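Local coordinates for C. albicans actin interacting protein Aip5 (Candida albicans SC5314, PDB 6M4C) that probably promotes actin nucleation as an actin-interacting component of the polarisome that drives filamentous growth, at residues E8-Y13 with V69-D74; N38-E43 with Y89-L94. All blocks are in the same frame, centred on the assembly; numbering follows the deposited sequence.

Interaction 1 of 2, residues E8-Y13 with V69-D74; sequences ESQPVY and VVRGDD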
ATOM      1  N   GLU A   8      14.503  -0.548 -14.256  1.00109.41           N
ATOM      2  CA  GLU A   8      13.543   0.545 -14.310  1.00103.98           C
ATOM      3  C   GLU A   8      12.117  -0.020 -14.298  1.00100.35           C
ATOM      4  O   GLU A   8      11.202   0.565 -13.715  1.00 97.16           O
ATOM      5  CB  GLU A   8      13.872   1.530 -15.437  1.00115.77           C
ATOM      6  CG  GLU A   8      15.205   2.251 -15.241  1.00119.91           C
ATOM      7  CD  GLU A   8      15.571   3.473 -16.078  1.00122.65           C
ATOM      8  OE1 GLU A   8      14.660   4.176 -16.560  1.00130.33           O
ATOM      9  OE2 GLU A   8      16.781   3.733 -16.229  1.00134.35           O
ATOM     10  N   SER A   9      11.951  -1.209 -14.876  1.00 87.94           N
ATOM     11  CA  SER A   9      10.634  -1.795 -15.029  1.00 93.46           C
ATOM     12  C   SER A   9      10.181  -2.496 -13.748  1.00 97.62           C
ATOM     13  O   SER A   9       9.165  -3.193 -13.742  1.00109.48           O
ATOM     14  CB  SER A   9      10.627  -2.752 -16.183  1.00 94.86           C
ATOM     15  OG  SER A   9      10.968  -4.055 -15.722  1.00107.70           O
ATOM     16  N   GLN A  10      10.917  -2.311 -12.654  1.00 92.42           N
ATOM     17  CA  GLN A  10      10.699  -3.194 -11.526  1.00 93.91           C
ATOM     18  C   GLN A  10       9.893  -2.485 -10.446  1.00 90.23           C
ATOM     19  O   GLN A  10      10.024  -1.281 -10.271  1.00 95.31           O
ATOM     20  CB  GLN A  10      12.039  -3.709 -11.026  1.00 94.36           C
ATOM     21  CG  GLN A  10      12.305  -5.132 -11.461  1.00102.04           C
ATOM     22  CD  GLN A  10      13.545  -5.613 -10.754  1.00112.23           C
ATOM     23  OE1 GLN A  10      14.234  -4.856 -10.072  1.00111.38           O
ATOM     24  NE2 GLN A  10      13.822  -6.894 -10.893  1.00130.51           N
ATOM     25  N   PRO A  11       9.023  -3.212  -9.712  1.00 86.44           N
ATOM     26  CA  PRO A  11       8.140  -2.606  -8.719  1.00 85.43           C
ATOM     27  C   PRO A  11       8.898  -1.818  -7.665  1.00 79.24           C
ATOM     28  O   PRO A  11       9.784  -2.352  -7.016  1.00104.25           O
ATOM     29  CB  PRO A  11       7.528  -3.833  -8.028  1.00 85.50           C
ATOM     30  CG  PRO A  11       7.482  -4.863  -9.118  1.00 84.61           C
ATOM     31  CD  PRO A  11       8.787  -4.654  -9.856  1.00 91.53           C
ATOM     32  N   VAL A  12       8.540  -0.549  -7.485  1.00 77.31           N
ATOM     33  CA  VAL A  12       9.114   0.218  -6.391  1.00 77.23           C
ATOM     34  C   VAL A  12       8.134   0.260  -5.217  1.00 81.51           C
ATOM     35  O   VAL A  12       6.955   0.511  -5.396  1.00 91.78           O
ATOM     36  CB  VAL A  12       9.552   1.621  -6.838  1.00 69.19           C
ATOM     37  CG1 VAL A  12       9.985   2.456  -5.642  1.00 70.15           C
ATOM     38  CG2 VAL A  12      10.629   1.578  -7.925  1.00 65.66           C
ATOM     39  N   TYR A  13       8.620  -0.022  -4.009  1.00 82.17           N
ATOM     40  CA  TYR A  13       7.733  -0.062  -2.863  1.00 76.14           C
ATOM     41  C   TYR A  13       8.288   0.864  -1.808  1.00 81.82           C
ATOM     42  O   TYR A  13       9.507   0.987  -1.685  1.00 90.84           O
ATOM     43  CB  TYR A  13       7.677  -1.443  -2.211  1.00 75.95           C
ATOM     44  CG  TYR A  13       7.265  -2.560  -3.133  1.00 78.25           C
ATOM     45  CD1 TYR A  13       5.961  -2.689  -3.568  1.00 72.94           C
ATOM     46  CD2 TYR A  13       8.189  -3.481  -3.589  1.00 76.63           C
ATOM     47  CE1 TYR A  13       5.583  -3.709  -4.424  1.00 73.18           C
ATOM     48  CE2 TYR A  13       7.830  -4.495  -4.461  1.00 76.62           C
ATOM     49  CZ  TYR A  13       6.521  -4.614  -4.879  1.00 76.46           C
ATOM     50  OH  TYR A  13       6.176  -5.608  -5.749  1.00 84.61           O
ATOM     51  N   VAL A  69      12.502   2.402   1.028  1.00 69.56           N
ATOM     52  CA  VAL A  69      12.165   2.102  -0.344  1.00 74.36           C
ATOM     53  C   VAL A  69      12.810   0.778  -0.690  1.00 75.70           C
ATOM     54  O   VAL A  69      13.971   0.589  -0.385  1.00 94.31           O
ATOM     55  CB  VAL A  69      12.686   3.187  -1.301  1.00 75.14           C
ATOM     56  CG1 VAL A  69      12.538   2.743  -2.746  1.00 69.83           C
ATOM     57  CG2 VAL A  69      12.005   4.525  -1.075  1.00 78.11           C
ATOM     58  N   VAL A  70      12.069  -0.078  -1.392  1.00 77.92           N
ATOM     59  CA  VAL A  70      12.579  -1.350  -1.862  1.00 77.83           C
ATOM     60  C   VAL A  70      12.229  -1.471  -3.338  1.00 90.47           C
ATOM     61  O   VAL A  70      11.093  -1.256  -3.740  1.00 96.49           O
ATOM     62  CB  VAL A  70      11.914  -2.494  -1.082  1.00 80.33           C
ATOM     63  CG1 VAL A  70      12.062  -3.852  -1.764  1.00 73.90           C
ATOM     64  CG2 VAL A  70      12.337  -2.513   0.373  1.00 68.03           C
ATOM     65  N   ARG A  71      13.211  -1.845  -4.141  1.00 95.05           N
ATOM     66  CA  ARG A  71      12.928  -2.077  -5.538  1.00 91.36           C
ATOM     67  C   ARG A  71      12.885  -3.589  -5.752  1.00 90.90           C
ATOM     68  O   ARG A  71      13.859  -4.283  -5.489  1.00105.02           O
ATOM     69  CB  ARG A  71      13.913  -1.310  -6.425  1.00 73.21           C
ATOM     70  CG  ARG A  71      13.742  -1.671  -7.891  1.00 84.01           C
ATOM     71  CD  ARG A  71      14.943  -1.510  -8.788  1.00 97.80           C
ATOM     72  NE  ARG A  71      15.827  -2.666  -8.817  1.00115.18           N
ATOM     73  CZ  ARG A  71      17.052  -2.650  -8.316  1.00124.35           C
ATOM     74  NH1 ARG A  71      17.496  -1.543  -7.748  1.00126.08           N
ATOM     75  NH2 ARG A  71      17.815  -3.728  -8.374  1.00119.20           N
ATOM     76  N   GLY A  72      11.732  -4.083  -6.217  1.00 95.95           N
ATOM     77  CA  GLY A  72      11.417  -5.501  -6.279  1.00 87.45           C
ATOM     78  C   GLY A  72      11.735  -6.177  -4.955  1.00 96.37           C
ATOM     79  O   GLY A  72      11.129  -5.874  -3.926  1.00 95.68           O
ATOM     80  N   ASP A  73      12.756  -7.034  -4.994  1.00102.23           N
ATOM     81  CA  ASP A  73      13.120  -7.806  -3.825  1.00 98.00           C
ATOM     82  C   ASP A  73      14.198  -7.083  -3.022  1.00 98.98           C
ATOM     83  O   ASP A  73      14.408  -7.450  -1.867  1.00113.27           O
ATOM     84  CB  ASP A  73      13.448  -9.255  -4.192  1.00101.26           C
ATOM     85  N   ASP A  74      14.789  -6.013  -3.589  1.00 89.29           N
ATOM     86  CA  ASP A  74      16.084  -5.479  -3.163  1.00 88.94           C
ATOM     87  C   ASP A  74      15.985  -4.139  -2.422  1.00 73.30           C
ATOM     88  O   ASP A  74      15.927  -3.087  -3.046  1.00 91.64           O
ATOM     89  CB  ASP A  74      17.033  -5.286  -4.357  1.00102.85           C
ATOM     90  CG  ASP A  74      17.327  -6.532  -5.175  1.00111.04           C
ATOM     91  OD1 ASP A  74      18.340  -7.216  -4.869  1.00126.28           O
ATOM     92  OD2 ASP A  74      16.557  -6.801  -6.119  1.00120.00           O
TER
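Two neighbouring strands at the middle of the four-stranded sheet meet here, Val12 and Tyr13 running antiparallel to Val70 and Arg71. Tyr13 and Val70 form the hydrogen-bonded pair: Tyr13 N reaches Val70 O at 2.8 Å, and Val70 N returns to Tyr13 O at 2.8 Å. Val12 and Arg71 are the non-hydrogen-bonded pair, and beyond them Gly72 N meets Pro11 O at 2.7 Å. The strand order 2-1-3-4 agrees with the thioredoxin clan, the first strand lying beside the hairpin formed by the last two. Gly72 turns that hairpin in a type II' turn from Arg71 to Asp74, where its positive phi suits glycine. Val69 CG1 packs on Val12 CG1 at 3.9 Å; beta-branched side chains suit strand positions. Arg71 leaves the face carrying Val12 with CG anti to the backbone N (chi1 173°); its NE donates to Gln10 OE1 at 3.0 Å, a neutral amide acceptor in the guanidinium plane. NH1 donates to Leu95 O and NH2, weakly, to Thr98 O, both near the C terminus. On the other face, with Val70, the Tyr13 ring brings CE2 to 3.6 Å from Gly72 O, which sits at the ring edge; Arg45 adds a cation-pi contact.

Interaction 2 of 2, residues N38-E43 with Y89-L94; sequences NGIKFE and YRLREL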
ATOM      1  N   ASN A  38       9.730  12.897  -8.309  1.00 79.97           N
ATOM      2  CA  ASN A  38      10.845  12.471  -9.127  1.00 73.33           C
ATOM      3  C   ASN A  38      10.346  11.529 -10.206  1.00 77.74           C
ATOM      4  O   ASN A  38      11.146  10.819 -10.825  1.00 84.43           O
ATOM      5  CB  ASN A  38      11.890  11.700  -8.324  1.00 89.64           C
ATOM      6  CG  ASN A  38      12.972  12.579  -7.735  1.00 93.72           C
ATOM      7  OD1 ASN A  38      14.070  12.704  -8.296  1.00 77.06           O
ATOM      8  ND2 ASN A  38      12.673  13.169  -6.588  1.00 87.00           N
ATOM      9  N   GLY A  39       9.022  11.516 -10.387  1.00 68.93           N
ATOM     10  CA  GLY A  39       8.433  10.715 -11.446  1.00 70.28           C
ATOM     11  C   GLY A  39       8.354   9.219 -11.132  1.00 79.64           C
ATOM     12  O   GLY A  39       8.113   8.410 -12.035  1.00 78.79           O
ATOM     13  N   ILE A  40       8.514   8.841  -9.852  1.00 75.85           N
ATOM     14  CA  ILE A  40       8.721   7.430  -9.558  1.00 80.99           C
ATOM     15  C   ILE A  40       7.411   6.892  -9.002  1.00 74.05           C
ATOM     16  O   ILE A  40       6.956   7.372  -7.973  1.00 78.16           O
ATOM     17  CB  ILE A  40       9.956   7.205  -8.634  1.00 85.73           C
ATOM     18  CG1 ILE A  40      11.270   7.575  -9.327  1.00 76.58           C
ATOM     19  CG2 ILE A  40      10.051   5.777  -8.101  1.00 76.56           C
ATOM     20  CD1 ILE A  40      12.390   7.762  -8.346  1.00 94.51           C
ATOM     21  N   LYS A  41       6.781   5.955  -9.724  1.00 72.76           N
ATOM     22  CA  LYS A  41       5.546   5.338  -9.240  1.00 83.50           C
ATOM     23  C   LYS A  41       5.917   4.351  -8.129  1.00 76.72           C
ATOM     24  O   LYS A  41       7.030   3.839  -8.125  1.00 78.36           O
ATOM     25  CB  LYS A  41       4.691   4.767 -10.394  1.00 64.40           C
ATOM     26  N   PHE A  42       4.985   4.078  -7.202  1.00 90.14           N
ATOM     27  CA  PHE A  42       5.250   3.169  -6.090  1.00 82.60           C
ATOM     28  C   PHE A  42       3.977   2.627  -5.419  1.00 79.16           C
ATOM     29  O   PHE A  42       2.932   3.264  -5.421  1.00103.15           O
ATOM     30  CB  PHE A  42       6.138   3.893  -5.079  1.00 75.44           C
ATOM     31  CG  PHE A  42       5.420   4.932  -4.267  1.00 69.79           C
ATOM     32  CD1 PHE A  42       4.781   4.584  -3.091  1.00 65.13           C
ATOM     33  CD2 PHE A  42       5.391   6.256  -4.666  1.00 82.18           C
ATOM     34  CE1 PHE A  42       4.141   5.547  -2.318  1.00 71.68           C
ATOM     35  CE2 PHE A  42       4.730   7.213  -3.902  1.00 91.61           C
ATOM     36  CZ  PHE A  42       4.095   6.856  -2.732  1.00 72.69           C
ATOM     37  N   GLU A  43       4.068   1.429  -4.827  1.00 87.92           N
ATOM     38  CA  GLU A  43       3.013   0.884  -3.986  1.00 79.03           C
ATOM     39  C   GLU A  43       3.566   0.745  -2.572  1.00 80.39           C
ATOM     40  O   GLU A  43       4.745   0.435  -2.417  1.00 98.46           O
ATOM     41  CB  GLU A  43       2.575  -0.511  -4.439  1.00 77.48           C
ATOM     42  CG  GLU A  43       1.881  -0.610  -5.784  1.00 86.87           C
ATOM     43  CD  GLU A  43       1.637  -2.041  -6.255  1.00105.10           C
ATOM     44  OE1 GLU A  43       1.384  -2.909  -5.391  1.00124.60           O
ATOM     45  OE2 GLU A  43       1.693  -2.295  -7.486  1.00114.13           O
ATOM     46  N   TYR A  89      21.339  14.538  -5.209  1.00 91.01           N
ATOM     47  CA  TYR A  89      20.934  14.297  -6.587  1.00 86.94           C
ATOM     48  C   TYR A  89      21.448  12.944  -7.070  1.00 82.66           C
ATOM     49  O   TYR A  89      22.031  12.852  -8.150  1.00 77.15           O
ATOM     50  CB  TYR A  89      21.406  15.414  -7.531  1.00 76.66           C
ATOM     51  CG  TYR A  89      20.788  16.767  -7.275  1.00 86.04           C
ATOM     52  CD1 TYR A  89      19.416  16.966  -7.344  1.00 84.55           C
ATOM     53  CD2 TYR A  89      21.573  17.879  -7.019  1.00 98.04           C
ATOM     54  CE1 TYR A  89      18.843  18.221  -7.172  1.00 80.05           C
ATOM     55  CE2 TYR A  89      21.020  19.140  -6.821  1.00 93.56           C
ATOM     56  CZ  TYR A  89      19.647  19.314  -6.888  1.00 92.84           C
ATOM     57  OH  TYR A  89      19.113  20.556  -6.667  1.00 89.28           O
ATOM     58  N   ARG A  90      21.191  11.891  -6.287  1.00 92.73           N
ATOM     59  CA  ARG A  90      21.716  10.573  -6.613  1.00108.57           C
ATOM     60  C   ARG A  90      20.626   9.500  -6.524  1.00113.31           C
ATOM     61  O   ARG A  90      20.941   8.309  -6.500  1.00102.83           O
ATOM     62  CB  ARG A  90      22.896  10.248  -5.686  1.00116.82           C
ATOM     63  CG  ARG A  90      24.162   9.836  -6.423  1.00124.39           C
ATOM     64  CD  ARG A  90      24.991  11.085  -6.634  1.00130.87           C
ATOM     65  NE  ARG A  90      25.987  11.131  -7.690  1.00124.33           N
ATOM     66  CZ  ARG A  90      26.463  12.268  -8.194  1.00123.35           C
ATOM     67  NH1 ARG A  90      26.005  13.434  -7.763  1.00110.13           N
ATOM     68  NH2 ARG A  90      27.390  12.236  -9.133  1.00129.32           N
ATOM     69  N   LEU A  91      19.348   9.921  -6.511  1.00107.92           N
ATOM     70  CA  LEU A  91      18.248   9.052  -6.118  1.00 83.14           C
ATOM     71  C   LEU A  91      18.054   7.923  -7.122  1.00 73.28           C
ATOM     72  O   LEU A  91      17.858   6.778  -6.720  1.00 83.68           O
ATOM     73  CB  LEU A  91      16.967   9.859  -5.917  1.00 79.91           C
ATOM     74  CG  LEU A  91      15.709   9.040  -5.640  1.00 89.16           C
ATOM     75  CD1 LEU A  91      15.892   8.125  -4.428  1.00 96.81           C
ATOM     76  CD2 LEU A  91      14.533   9.971  -5.410  1.00 87.93           C
ATOM     77  N   ARG A  92      18.147   8.245  -8.413  1.00 75.35           N
ATOM     78  CA  ARG A  92      17.802   7.282  -9.446  1.00 81.02           C
ATOM     79  C   ARG A  92      18.926   6.260  -9.576  1.00 94.41           C
ATOM     80  O   ARG A  92      18.697   5.124  -9.999  1.00102.52           O
ATOM     81  CB  ARG A  92      17.388   7.992 -10.740  1.00 86.02           C
ATOM     82  CG  ARG A  92      15.974   8.558 -10.691  1.00 94.21           C
ATOM     83  CD  ARG A  92      15.480   9.221 -11.961  1.00 88.21           C
ATOM     84  NE  ARG A  92      14.702   8.322 -12.796  1.00105.78           N
ATOM     85  CZ  ARG A  92      13.382   8.400 -12.975  1.00111.55           C
ATOM     86  NH1 ARG A  92      12.678   9.346 -12.365  1.00 91.68           N
ATOM     87  NH2 ARG A  92      12.777   7.528 -13.773  1.00105.93           N
ATOM     88  N   GLU A  93      20.125   6.690  -9.159  1.00105.85           N
ATOM     89  CA  GLU A  93      21.304   5.846  -9.069  1.00 91.23           C
ATOM     90  C   GLU A  93      21.144   4.824  -7.940  1.00 91.61           C
ATOM     91  O   GLU A  93      21.185   3.627  -8.259  1.00 89.51           O
ATOM     92  CB  GLU A  93      22.560   6.706  -8.953  1.00 97.93           C
ATOM     93  CG  GLU A  93      23.842   5.904  -9.054  1.00 98.34           C
ATOM     94  CD  GLU A  93      25.109   6.732  -9.002  1.00102.61           C
ATOM     95  OE1 GLU A  93      25.286   7.475  -8.007  1.00103.72           O
ATOM     96  OE2 GLU A  93      25.905   6.646  -9.972  1.00118.08           O
ATOM     97  N   LEU A  94      20.928   5.267  -6.664  1.00 72.59           N
ATOM     98  CA  LEU A  94      20.667   4.280  -5.602  1.00 91.72           C
ATOM     99  C   LEU A  94      19.566   3.355  -6.085  1.00 97.59           C
ATOM    100  O   LEU A  94      19.713   2.141  -5.963  1.00118.75           O
ATOM    101  CB  LEU A  94      20.360   4.808  -4.184  1.00 77.89           C
TER
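Leu91 turns CG anti to its backbone N (chi1 174°), while Arg92 sets CG anti to the carbonyl carbon (chi1 -77°) and bends at chi3 (95°), where NE turns aside, and its guanidinium comes to rest beside Asn38 and Ile40. The CD2 methyl of Leu91 carries the apolar part. Leu91 CD2 lies 3.8 Å from Asn38 CG, the two side chains crossing at a slant, and Leu91 CD2 is 4.3 Å from Ile40 CD1. A branched leucine suits this place, because it also packs on Ile34 and on Ile82 and Asn86 of the neighbouring helices. The Asn38 amide also has polar work: ND2 donates to Ile34 O and, weakly, to Asn86 OD1. Ile40 and Arg92 lie alongside one another, running opposite ways, with Ile40 CG1 over one face of the guanidinium, 3.8 Å from Arg92 NH1. The carbonyl O of Asn38 lies near the edge of that guanidinium, but the geometry is too poor to call it a hydrogen bond. Ile40 is buried, as befits an aliphatic residue that also touches Val12, Leu95 and Tyr96. Gly39 ends helix 22-36 as the C-prime residue of a Schellman motif, Ile40 N to Leu35 O and Gly39 N to Gln36 O, with a positive phi that glycine adopts easily. Tyr89 plays the same part after helix 79-87, and Arg90 follows as N-cap of helix 91-96, so the contact joins a Schellman-terminated helix end to the start of a short C-terminal helix.

From the N terminus the chain enters interaction 1 at residues 8-13, then runs through helix 22-36 to the loop 38-43 of interaction 2. After strand 43-46 and helix 51-60 it returns at 69-74, closing the loop of interaction 1, and after the hairpin and helix 79-87 the segment 89-94 closes that of interaction 2. The two loops therefore cross rather than nest. Interaction 1 joins the first strand to the hairpin; interaction 2 ties the last helix to the loop leading into strand 43-46, outermost in this chain. They meet where strand 12-16 pairs with that strand, Val12 O lying 3.1 Å from Glu43 N, a probable hydrogen bond.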